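Local coordinates for protein Sb(V)-As(V) reductase (Leishmania major, PDB 2J6P) that probably reduces arsenate and antimonate, as a rhodanese-fold enzyme related to the Cdc25 phosphatases, at residues 22-34 / 68-82. Numbering follows the deposited sequence.
With SO4 (sulfate ion), chain I.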
ATOM      1  N   LEU A  22      -8.185  -5.573 -32.314  1.00 44.17           N
ATOM      2  CA  LEU A  22      -8.540  -4.423 -31.558  1.00 42.56           C
ATOM      3  C   LEU A  22     -10.011  -4.499 -31.261  1.00 41.39           C
ATOM      4  O   LEU A  22     -10.378  -4.490 -30.101  1.00 38.41           O
ATOM      5  CB  LEU A  22      -8.125  -3.132 -32.274  1.00 42.09           C
ATOM      6  CG  LEU A  22      -8.426  -1.843 -31.499  1.00 45.49           C
ATOM      7  CD1 LEU A  22      -7.781  -1.820 -30.082  1.00 38.68           C
ATOM      8  CD2 LEU A  22      -7.982  -0.553 -32.369  1.00 43.09           C
ATOM      9  N   VAL A  23     -10.872  -4.625 -32.268  1.00 42.35           N
ATOM     10  CA  VAL A  23     -12.383  -4.753 -31.962  1.00 40.08           C
ATOM     11  C   VAL A  23     -12.783  -5.982 -31.073  1.00 38.64           C
ATOM     12  O   VAL A  23     -13.830  -5.963 -30.456  1.00 38.95           O
ATOM     13  CB  VAL A  23     -13.398  -4.483 -33.219  1.00 43.81           C
ATOM     14  CG1 VAL A  23     -12.669  -4.123 -34.613  1.00 42.75           C
ATOM     15  CG2 VAL A  23     -14.586  -5.591 -33.352  1.00 44.57           C
ATOM     16  N   LYS A  24     -11.933  -6.993 -30.960  1.00 35.11           N
ATOM     17  CA  LYS A  24     -12.160  -8.164 -30.012  1.00 35.07           C
ATOM     18  C   LYS A  24     -11.565  -8.000 -28.572  1.00 32.34           C
ATOM     19  O   LYS A  24     -11.679  -8.920 -27.689  1.00 29.60           O
ATOM     20  CB  LYS A  24     -11.521  -9.416 -30.631  1.00 34.87           C
ATOM     21  CG  LYS A  24     -12.189  -9.829 -31.943  1.00 34.64           C
ATOM     22  CD  LYS A  24     -11.299 -10.885 -32.542  1.00 44.60           C
ATOM     23  CE  LYS A  24     -11.694 -11.267 -33.961  1.00 51.62           C
ATOM     24  NZ  LYS A  24     -10.340 -11.656 -34.630  1.00 53.89           N
ATOM     25  N   ALA A  25     -10.883  -6.867 -28.384  1.00 30.52           N
ATOM     26  CA  ALA A  25     -10.104  -6.626 -27.139  1.00 31.03           C
ATOM     27  C   ALA A  25     -10.685  -5.471 -26.353  1.00 29.74           C
ATOM     28  O   ALA A  25     -11.201  -4.459 -26.949  1.00 31.15           O
ATOM     29  CB  ALA A  25      -8.543  -6.498 -27.367  1.00 29.25           C
ATOM     30  N   ALA A  26     -10.722  -5.623 -25.039  1.00 26.15           N
ATOM     31  CA  ALA A  26     -11.051  -4.493 -24.184  1.00 23.71           C
ATOM     32  C   ALA A  26      -9.932  -4.299 -23.143  1.00 21.82           C
ATOM     33  O   ALA A  26      -9.321  -5.294 -22.695  1.00 19.56           O
ATOM     34  CB  ALA A  26     -12.419  -4.748 -23.455  1.00 22.76           C
ATOM     35  N   VAL A  27      -9.694  -3.033 -22.747  1.00 19.82           N
ATOM     36  CA  VAL A  27      -8.567  -2.672 -21.816  1.00 19.92           C
ATOM     37  C   VAL A  27      -9.311  -2.130 -20.619  1.00 21.06           C
ATOM     38  O   VAL A  27     -10.124  -1.255 -20.778  1.00 19.90           O
ATOM     39  CB  VAL A  27      -7.611  -1.699 -22.387  1.00 19.87           C
ATOM     40  CG1 VAL A  27      -6.528  -1.272 -21.315  1.00 19.25           C
ATOM     41  CG2 VAL A  27      -6.946  -2.358 -23.537  1.00 23.19           C
ATOM     42  N   ILE A  28      -9.169  -2.792 -19.477  1.00 21.34           N
ATOM     43  CA  ILE A  28      -9.916  -2.410 -18.225  1.00 20.38           C
ATOM     44  C   ILE A  28      -8.860  -1.726 -17.310  1.00 20.82           C
ATOM     45  O   ILE A  28      -7.909  -2.326 -16.896  1.00 17.86           O
ATOM     46  CB  ILE A  28     -10.567  -3.548 -17.557  1.00 22.34           C
ATOM     47  CG1 ILE A  28     -11.298  -4.462 -18.605  1.00 22.05           C
ATOM     48  CG2 ILE A  28     -11.424  -3.037 -16.253  1.00 21.61           C
ATOM     49  CD1 ILE A  28     -12.413  -3.805 -19.320  1.00 25.10           C
ATOM     50  N   ASP A  29      -8.981  -0.433 -17.150  1.00 18.54           N
ATOM     51  CA  ASP A  29      -8.035   0.291 -16.353  1.00 20.72           C
ATOM     52  C   ASP A  29      -8.602   0.316 -14.888  1.00 19.62           C
ATOM     53  O   ASP A  29      -9.687   0.817 -14.670  1.00 17.95           O
ATOM     54  CB  ASP A  29      -8.050   1.707 -16.847  1.00 18.84           C
ATOM     55  CG  ASP A  29      -7.034   2.627 -16.110  1.00 23.40           C
ATOM     56  OD1 ASP A  29      -6.522   2.333 -14.980  1.00 22.28           O
ATOM     57  OD2 ASP A  29      -6.793   3.684 -16.733  1.00 22.57           O
ATOM     58  N   CYS A  30      -7.857  -0.220 -13.935  1.00 18.83           N
ATOM     59  CA  CYS A  30      -8.404  -0.396 -12.581  1.00 18.51           C
ATOM     60  C   CYS A  30      -7.906   0.620 -11.635  1.00 18.93           C
ATOM     61  O   CYS A  30      -8.103   0.435 -10.427  1.00 17.78           O
ATOM     62  CB  CYS A  30      -7.933  -1.758 -12.008  1.00 21.40           C
ATOM     63  SG  CYS A  30      -8.619  -3.150 -13.105  1.00 21.39           S
ATOM     64  N   ARG A  31      -7.287   1.697 -12.165  1.00 19.82           N
ATOM     65  CA  ARG A  31      -6.750   2.824 -11.365  1.00 19.92           C
ATOM     66  C   ARG A  31      -7.804   3.711 -10.758  1.00 21.03           C
ATOM     67  O   ARG A  31      -8.950   3.645 -11.142  1.00 18.69           O
ATOM     68  CB  ARG A  31      -5.748   3.639 -12.162  1.00 20.93           C
ATOM     69  CG  ARG A  31      -4.365   2.843 -12.225  1.00 17.23           C
ATOM     70  CD  ARG A  31      -3.432   3.608 -13.295  1.00 18.06           C
ATOM     71  NE  ARG A  31      -4.159   3.818 -14.565  1.00 16.98           N
ATOM     72  CZ  ARG A  31      -3.629   4.475 -15.559  1.00 22.47           C
ATOM     73  NH1 ARG A  31      -2.371   4.952 -15.400  1.00 21.18           N
ATOM     74  NH2 ARG A  31      -4.286   4.627 -16.679  1.00 20.44           N
ATOM     75  N   ASP A  32      -7.417   4.560  -9.789  1.00 19.52           N
ATOM     76  CA  ASP A  32      -8.414   5.395  -9.144  1.00 19.09           C
ATOM     77  C   ASP A  32      -8.076   6.919  -9.200  1.00 21.52           C
ATOM     78  O   ASP A  32      -8.483   7.578 -10.151  1.00 22.24           O
ATOM     79  CB  ASP A  32      -8.703   4.862  -7.665  1.00 18.05           C
ATOM     80  CG  ASP A  32      -7.411   4.505  -6.891  1.00 22.66           C
ATOM     81  OD1 ASP A  32      -7.082   3.277  -6.744  1.00 17.47           O
ATOM     82  OD2 ASP A  32      -6.679   5.453  -6.412  1.00 25.03           O
ATOM     83  N   SER A  33      -7.351   7.437  -8.238  1.00 18.69           N
ATOM     84  CA  SER A  33      -6.996   8.857  -8.284  1.00 23.52           C
ATOM     85  C   SER A  33      -5.693   9.019  -9.042  1.00 23.93           C
ATOM     86  O   SER A  33      -5.284  10.136  -9.254  1.00 25.04           O
ATOM     87  CB  SER A  33      -6.779   9.428  -6.851  1.00 16.59           C
ATOM     88  OG  SER A  33      -5.875   8.548  -6.168  1.00 24.50           O
ATOM     89  N   ASP A  34      -5.043   7.903  -9.413  1.00 24.26           N
ATOM     90  CA  ASP A  34      -3.787   8.013 -10.233  1.00 24.91           C
ATOM     91  C   ASP A  34      -4.080   7.641 -11.678  1.00 25.04           C
ATOM     92  O   ASP A  34      -3.162   7.495 -12.487  1.00 25.99           O
ATOM     93  CB  ASP A  34      -2.675   7.078  -9.687  1.00 24.99           C
ATOM     94  CG  ASP A  34      -3.117   5.592  -9.663  1.00 25.56           C
ATOM     95  OD1 ASP A  34      -4.353   5.314  -9.604  1.00 23.53           O
ATOM     96  OD2 ASP A  34      -2.269   4.681  -9.650  1.00 23.82           O
ATOM     97  N   LYS A  68     -16.389  -9.305 -27.244  1.00 28.68           N
ATOM     98  CA  LYS A  68     -14.978  -9.184 -26.894  1.00 25.13           C
ATOM     99  C   LYS A  68     -14.480 -10.592 -26.658  1.00 27.30           C
ATOM    100  O   LYS A  68     -15.214 -11.431 -26.032  1.00 26.52           O
ATOM    101  CB  LYS A  68     -14.791  -8.210 -25.686  1.00 23.81           C
ATOM    102  CG  LYS A  68     -15.082  -6.617 -26.129  1.00 23.77           C
ATOM    103  CD  LYS A  68     -14.147  -6.132 -27.218  1.00 25.94           C
ATOM    104  CE  LYS A  68     -14.101  -4.494 -27.633  1.00 27.59           C
ATOM    105  NZ  LYS A  68     -15.395  -4.381 -27.169  1.00 31.60           N
ATOM    106  N   GLU A  69     -13.217 -10.857 -27.014  1.00 28.49           N
ATOM    107  CA  GLU A  69     -12.603 -12.174 -26.696  1.00 29.32           C
ATOM    108  C   GLU A  69     -11.509 -12.045 -25.730  1.00 28.06           C
ATOM    109  O   GLU A  69     -11.116 -13.068 -25.136  1.00 27.15           O
ATOM    110  CB  GLU A  69     -11.964 -12.843 -27.971  1.00 28.41           C
ATOM    111  CG  GLU A  69     -13.070 -13.118 -28.999  1.00 34.16           C
ATOM    112  CD  GLU A  69     -12.547 -13.464 -30.423  1.00 37.30           C
ATOM    113  OE1 GLU A  69     -11.331 -13.767 -30.596  1.00 46.53           O
ATOM    114  OE2 GLU A  69     -13.410 -13.437 -31.362  1.00 47.79           O
ATOM    115  N   LEU A  70     -10.988 -10.844 -25.521  1.00 26.09           N
ATOM    116  CA  LEU A  70      -9.958 -10.671 -24.477  1.00 26.31           C
ATOM    117  C   LEU A  70     -10.283  -9.428 -23.616  1.00 25.71           C
ATOM    118  O   LEU A  70     -10.635  -8.341 -24.189  1.00 23.94           O
ATOM    119  CB  LEU A  70      -8.598 -10.381 -25.055  1.00 25.60           C
ATOM    120  CG  LEU A  70      -7.840 -11.551 -25.702  1.00 34.90           C
ATOM    121  CD1 LEU A  70      -8.350 -11.596 -27.204  1.00 36.46           C
ATOM    122  CD2 LEU A  70      -6.248 -11.398 -25.581  1.00 28.64           C
ATOM    123  N   ALA A  71     -10.095  -9.552 -22.300  1.00 20.78           N
ATOM    124  CA  ALA A  71     -10.272  -8.351 -21.431  1.00 21.52           C
ATOM    125  C   ALA A  71      -8.961  -8.273 -20.692  1.00 22.59           C
ATOM    126  O   ALA A  71      -8.554  -9.263 -20.017  1.00 22.46           O
ATOM    127  CB  ALA A  71     -11.404  -8.565 -20.499  1.00 19.94           C
ATOM    128  N   VAL A  72      -8.278  -7.145 -20.879  1.00 21.87           N
ATOM    129  CA  VAL A  72      -6.924  -6.977 -20.339  1.00 21.92           C
ATOM    130  C   VAL A  72      -7.018  -5.922 -19.181  1.00 21.19           C
ATOM    131  O   VAL A  72      -7.359  -4.751 -19.380  1.00 19.05           O
ATOM    132  CB  VAL A  72      -5.973  -6.461 -21.435  1.00 22.58           C
ATOM    133  CG1 VAL A  72      -4.561  -6.238 -20.862  1.00 19.89           C
ATOM    134  CG2 VAL A  72      -5.845  -7.529 -22.615  1.00 17.45           C
ATOM    135  N   PHE A  73      -6.817  -6.384 -17.966  1.00 19.90           N
ATOM    136  CA  PHE A  73      -6.906  -5.542 -16.810  1.00 19.97           C
ATOM    137  C   PHE A  73      -5.481  -4.955 -16.567  1.00 21.62           C
ATOM    138  O   PHE A  73      -4.484  -5.703 -16.578  1.00 19.74           O
ATOM    139  CB  PHE A  73      -7.326  -6.422 -15.661  1.00 18.75           C
ATOM    140  CG  PHE A  73      -8.874  -6.783 -15.711  1.00 19.71           C
ATOM    141  CD1 PHE A  73      -9.359  -7.641 -16.675  1.00 21.46           C
ATOM    142  CD2 PHE A  73      -9.788  -6.144 -14.818  1.00 20.02           C
ATOM    143  CE1 PHE A  73     -10.759  -7.880 -16.807  1.00 20.37           C
ATOM    144  CE2 PHE A  73     -11.140  -6.433 -14.854  1.00 19.32           C
ATOM    145  CZ  PHE A  73     -11.643  -7.222 -15.932  1.00 16.60           C
ATOM    146  N   HIS A  74      -5.407  -3.649 -16.300  1.00 19.55           N
ATOM    147  CA  HIS A  74      -4.116  -3.106 -15.786  1.00 20.70           C
ATOM    148  C   HIS A  74      -4.396  -2.064 -14.695  1.00 18.34           C
ATOM    149  O   HIS A  74      -5.470  -1.485 -14.589  1.00 17.42           O
ATOM    150  CB  HIS A  74      -3.288  -2.489 -16.948  1.00 18.14           C
ATOM    151  CG  HIS A  74      -3.808  -1.127 -17.365  1.00 20.38           C
ATOM    152  ND1 HIS A  74      -3.457   0.031 -16.696  1.00 17.51           N
ATOM    153  CD2 HIS A  74      -4.619  -0.739 -18.403  1.00 17.13           C
ATOM    154  CE1 HIS A  74      -4.024   1.083 -17.315  1.00 21.76           C
ATOM    155  NE2 HIS A  74      -4.755   0.641 -18.340  1.00 20.95           N
ATOM    156  N   CYS A  75      -3.388  -1.778 -13.919  1.00 18.19           N
ATOM    157  CA  CYS A  75      -3.491  -0.604 -13.048  1.00 19.29           C
ATOM    158  C   CYS A  75      -2.149   0.119 -13.182  1.00 19.41           C
ATOM    159  O   CYS A  75      -1.697   0.279 -14.330  1.00 20.04           O
ATOM    160  CB  CYS A  75      -3.923  -0.961 -11.635  1.00 19.59           C
ATOM    161  SG  CYS A  75      -2.808  -2.102 -10.779  1.00 21.01           S
ATOM    162  N   ALA A  76      -1.518   0.559 -12.100  1.00 20.17           N
ATOM    163  CA  ALA A  76      -0.194   1.249 -12.235  1.00 19.99           C
ATOM    164  C   ALA A  76       0.895   0.215 -12.305  1.00 19.69           C
ATOM    165  O   ALA A  76       1.747   0.332 -13.171  1.00 21.08           O
ATOM    166  CB  ALA A  76       0.112   2.335 -11.056  1.00 18.04           C
ATOM    167  N   GLN A  77       0.904  -0.755 -11.366  1.00 18.38           N
ATOM    168  CA  GLN A  77       1.970  -1.789 -11.377  1.00 17.96           C
ATOM    169  C   GLN A  77       1.421  -3.089 -11.691  1.00 17.34           C
ATOM    170  O   GLN A  77       2.189  -4.031 -11.909  1.00 19.24           O
ATOM    171  CB  GLN A  77       2.643  -1.851  -9.996  1.00 18.06           C
ATOM    172  CG  GLN A  77       3.418  -0.463  -9.692  1.00 21.64           C
ATOM    173  CD  GLN A  77       4.154  -0.496  -8.364  1.00 23.83           C
ATOM    174  OE1 GLN A  77       4.588  -1.546  -7.891  1.00 27.72           O
ATOM    175  NE2 GLN A  77       4.286   0.661  -7.752  1.00 29.06           N
ATOM    176  N   SER A  78       0.079  -3.189 -11.736  1.00 16.87           N
ATOM    177  CA  SER A  78      -0.576  -4.482 -11.922  1.00 16.71           C
ATOM    178  C   SER A  78      -0.242  -5.552 -10.842  1.00 17.76           C
ATOM    179  O   SER A  78      -0.020  -6.779 -11.159  1.00 16.63           O
ATOM    180  CB  SER A  78      -0.308  -4.991 -13.355  1.00 16.57           C
ATOM    181  OG  SER A  78      -1.203  -4.301 -14.268  1.00 19.67           O
ATOM    182  N   LEU A  79      -0.037  -5.075  -9.607  1.00 17.79           N
ATOM    183  CA  LEU A  79       0.356  -5.985  -8.496  1.00 18.05           C
ATOM    184  C   LEU A  79      -0.810  -6.154  -7.547  1.00 19.09           C
ATOM    185  O   LEU A  79      -0.998  -7.265  -7.054  1.00 17.31           O
ATOM    186  CB  LEU A  79       1.562  -5.504  -7.681  1.00 16.67           C
ATOM    187  CG  LEU A  79       2.942  -5.343  -8.430  1.00 15.72           C
ATOM    188  CD1 LEU A  79       3.910  -5.100  -7.337  1.00 15.95           C
ATOM    189  CD2 LEU A  79       3.408  -6.724  -9.192  1.00 17.15           C
ATOM    190  N   VAL A  80      -1.637  -5.113  -7.427  1.00 16.29           N
ATOM    191  CA  VAL A  80      -2.751  -5.172  -6.474  1.00 18.29           C
ATOM    192  C   VAL A  80      -4.050  -4.910  -7.218  1.00 19.39           C
ATOM    193  O   VAL A  80      -4.927  -5.771  -7.290  1.00 21.52           O
ATOM    194  CB  VAL A  80      -2.586  -4.123  -5.282  1.00 17.21           C
ATOM    195  CG1 VAL A  80      -3.889  -4.152  -4.318  1.00 16.02           C
ATOM    196  CG2 VAL A  80      -1.181  -4.421  -4.516  1.00 17.19           C
ATOM    197  N   ARG A  81      -4.185  -3.724  -7.799  1.00 17.57           N
ATOM    198  CA  ARG A  81      -5.539  -3.375  -8.252  1.00 17.42           C
ATOM    199  C   ARG A  81      -5.952  -4.141  -9.477  1.00 17.73           C
ATOM    200  O   ARG A  81      -7.113  -4.489  -9.578  1.00 17.32           O
ATOM    201  CB  ARG A  81      -5.713  -1.834  -8.449  1.00 15.17           C
ATOM    202  CG  ARG A  81      -5.659  -1.221  -7.074  1.00 16.08           C
ATOM    203  CD  ARG A  81      -5.532   0.312  -7.097  1.00 17.18           C
ATOM    204  NE  ARG A  81      -4.198   0.592  -7.667  1.00 16.11           N
ATOM    205  CZ  ARG A  81      -3.892   1.740  -8.248  1.00 14.74           C
ATOM    206  NH1 ARG A  81      -4.730   2.768  -8.216  1.00 15.38           N
ATOM    207  NH2 ARG A  81      -2.725   1.860  -8.799  1.00 14.14           N
ATOM    208  N   ALA A  82      -5.037  -4.395 -10.437  1.00 17.66           N
ATOM    209  CA  ALA A  82      -5.487  -5.084 -11.695  1.00 17.41           C
ATOM    210  C   ALA A  82      -5.807  -6.540 -11.374  1.00 17.86           C
ATOM    211  O   ALA A  82      -6.794  -7.110 -11.833  1.00 20.52           O
ATOM    212  CB  ALA A  82      -4.365  -4.953 -12.811  1.00 12.00           C
TER
HETATM  213  S   SO4 I 203      -0.509  -1.455  -7.696  0.50 16.06           S
HETATM  214  O1  SO4 I 203      -1.905  -1.499  -7.254  0.50 14.82           O
HETATM  215  O2  SO4 I 203      -0.231  -2.789  -8.344  0.50 15.95           O
HETATM  216  O3  SO4 I 203       0.477  -1.235  -6.612  0.50 20.34           O
HETATM  217  O4  SO4 I 203      -0.392  -0.362  -8.604  0.50 15.71           O
HETATM  218  O   HOH W   1      -5.481   2.776 -19.647  1.00 24.67           O
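A single guanidinium, that of R81, joins two aspartates of 22-34 to a sulfate cradled by 75-81. D34 meets it end-on: NH1 of R81 reaches D34 OD1 at 2.9 Å while NH2 of R81 reaches D34 OD2 at 3.0 Å, the latter through the syn lone pair, with the flat groups 28° apart. NH1 of R81 also bonds OD1 of D32 (2.8 Å), but from above that carboxylate's plane. The bend of R81 at chi3 (-67°) leaves NE directed at sulfate O1, and NH2 bonds O4. Backbone N-H groups of Q77, L79, V80 and R81 also bond the sulfate, with SG of C75 3.6 Å from its O2. A buffer sulfonate uses R81 NE and the Q77, L79 and V80 N-H groups too; both anions probably come from the crystallisation liquor.

Leading into this loop, parallel strands 25-29 and 70-74 are laddered from K24 O, which takes E69 N and L70 N, to C30 N on H74 O. On one face, CB of I28 sits over the centre of the F73 ring, whose edge meets C30 SG. On the other, R31 grips D29 side-on, its backbone N also bonding OD1 in an Asx turn. CA of D29 lies over the H74 ring near its rim, V27 CG1 at its edge; ND1 of H74 donates almost straight (177°) to C75 O.

C75 to R81 forms a C-X5-R loop, as in Cdc25 phosphatases, probably binding oxyanions such as arsenate, with the aspartates orienting R81 NE and NH2 toward the anion.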